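Local coordinates for RING-type domain-containing protein (Chaetomium thermophilum, PDB 6Z3U) that probably activates the cyclin-dependent kinase of the CAK complex, here represented by its MAT1-like C-terminal part bound to the kinase chain, at residues Q34-T38 / G39-F43. Residues are numbered along the deposited sequence; the frame is centred on the assembly and turned at random.
Sequences QQHIT and GGYSF
His36 turns an edge of its imidazole toward one face of the Tyr41 phenol ring: CD2 of His36 lies over that face, 4.0 Å from CG of Tyr41. This is a T-shaped pair, with centroids 5.5 Å apart and planes inclined at 61°. The anti torsion of Tyr41 (CG opposite its backbone N, chi1 -176°), together with CG of His36 lying beside its own backbone N, brings the rings alongside. The imidazole also stacks on His272 of the kinase chain and meets Tyr30 of its own chain. Phe43 closes the cluster from the next helix. CD1 of Tyr41 sits over the centre of one face of the Phe43 ring, 3.9 Å above the plane, and CZ of Phe43 reaches CB of His36 at 4.1 Å. Phe43 also packs on Leu27 and Tyr30, linking helix 25-31 to the start of helix 43-55.

Behind the rings, helix 34-39 ends in a Schellman motif. The backbone N of Tyr41 donates to O of His36 at 2.9 Å, nearly in line with the carbonyl, while N of Gly40 bonds to O of Ile37 at 3.1 Å from well above the carbonyl plane. N of Gly39 makes a weak bond to O of Gln35. Gly40 has the positive phi (90°) that glycine accommodates most easily at a helix end. Two residues on, Ser42 is the N-cap of helix 43-55, its OG accepting from N of Asp45.

On the kinase chain, OH of Tyr41 meets O of Ala246 and OG1 of Thr38 meets O of Pro321. NE2 of His36 accepts from the backbone N of Gly249 of that chain and ND1 faces OD2 of Asp33, which should hold the ring's rotation and is consistent with a neutral imidazole protonated on ND1.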
# COMPACT_ATOMS: atom_id res chain seq x y z
N GLN C 34 24.09 -13.06 -5.38
CA GLN C 34 24.49 -13.35 -4.01
C GLN C 34 23.64 -12.59 -3.00
O GLN C 34 23.23 -13.14 -1.98
CB GLN C 34 25.97 -13.02 -3.82
CG GLN C 34 26.57 -13.58 -2.54
CD GLN C 34 26.62 -15.09 -2.54
OE1 GLN C 34 26.04 -15.74 -1.67
NE2 GLN C 34 27.32 -15.66 -3.52
N GLN C 35 23.34 -11.32 -3.29
CA GLN C 35 22.62 -10.50 -2.32
C GLN C 35 21.18 -10.97 -2.15
O GLN C 35 20.62 -10.86 -1.05
CB GLN C 35 22.65 -9.03 -2.74
CG GLN C 35 23.28 -8.11 -1.71
CD GLN C 35 24.76 -8.39 -1.50
OE1 GLN C 35 25.22 -8.53 -0.37
NE2 GLN C 35 25.51 -8.45 -2.59
N HIS C 36 20.56 -11.50 -3.21
CA HIS C 36 19.18 -11.94 -3.10
C HIS C 36 19.06 -13.23 -2.31
O HIS C 36 18.15 -13.38 -1.48
CB HIS C 36 18.58 -12.13 -4.49
CG HIS C 36 18.19 -10.85 -5.16
ND1 HIS C 36 19.11 -9.92 -5.58
CD2 HIS C 36 16.97 -10.34 -5.48
CE1 HIS C 36 18.49 -8.90 -6.14
NE2 HIS C 36 17.19 -9.13 -6.08
N ILE C 37 19.96 -14.18 -2.54
CA ILE C 37 19.89 -15.45 -1.83
C ILE C 37 20.36 -15.30 -0.40
O ILE C 37 19.64 -15.63 0.55
CB ILE C 37 20.70 -16.53 -2.59
CG1 ILE C 37 22.16 -16.12 -2.76
CG2 ILE C 37 20.05 -16.81 -3.95
CD1 ILE C 37 22.90 -16.86 -3.86
N THR C 38 21.57 -14.77 -0.20
CA THR C 38 22.11 -14.64 1.15
C THR C 38 21.32 -13.65 1.99
O THR C 38 21.42 -13.68 3.22
CB THR C 38 23.58 -14.21 1.09
OG1 THR C 38 24.25 -14.62 2.29
CG2 THR C 38 23.70 -12.70 0.95
N GLY C 39 20.53 -12.77 1.36
CA GLY C 39 19.72 -11.81 2.08
C GLY C 39 18.32 -12.26 2.40
O GLY C 39 17.63 -11.61 3.18
N GLY C 40 17.88 -13.37 1.81
CA GLY C 40 16.59 -13.93 2.12
C GLY C 40 15.44 -13.43 1.28
O GLY C 40 14.31 -13.39 1.77
N TYR C 41 15.69 -13.05 0.03
CA TYR C 41 14.60 -12.66 -0.85
C TYR C 41 13.82 -13.90 -1.29
O TYR C 41 14.42 -14.89 -1.73
CB TYR C 41 15.11 -11.91 -2.07
CG TYR C 41 13.99 -11.39 -2.95
CD1 TYR C 41 13.40 -12.21 -3.91
CD2 TYR C 41 13.50 -10.10 -2.80
CE1 TYR C 41 12.37 -11.75 -4.71
CE2 TYR C 41 12.47 -9.63 -3.59
CZ TYR C 41 11.91 -10.46 -4.54
OH TYR C 41 10.88 -10.00 -5.34
N SER C 42 12.50 -13.84 -1.17
CA SER C 42 11.63 -14.96 -1.50
C SER C 42 11.12 -14.79 -2.92
O SER C 42 10.31 -13.89 -3.19
CB SER C 42 10.47 -15.06 -0.52
OG SER C 42 9.54 -16.03 -0.95
N PHE C 43 11.57 -15.65 -3.83
CA PHE C 43 11.02 -15.66 -5.18
C PHE C 43 9.67 -16.36 -5.22
O PHE C 43 8.84 -16.05 -6.08
CB PHE C 43 12.00 -16.34 -6.14
CG PHE C 43 13.30 -15.61 -6.29
CD1 PHE C 43 13.47 -14.68 -7.29
CD2 PHE C 43 14.35 -15.85 -5.42
CE1 PHE C 43 14.66 -14.00 -7.43
CE2 PHE C 43 15.55 -15.18 -5.55
CZ PHE C 43 15.70 -14.25 -6.56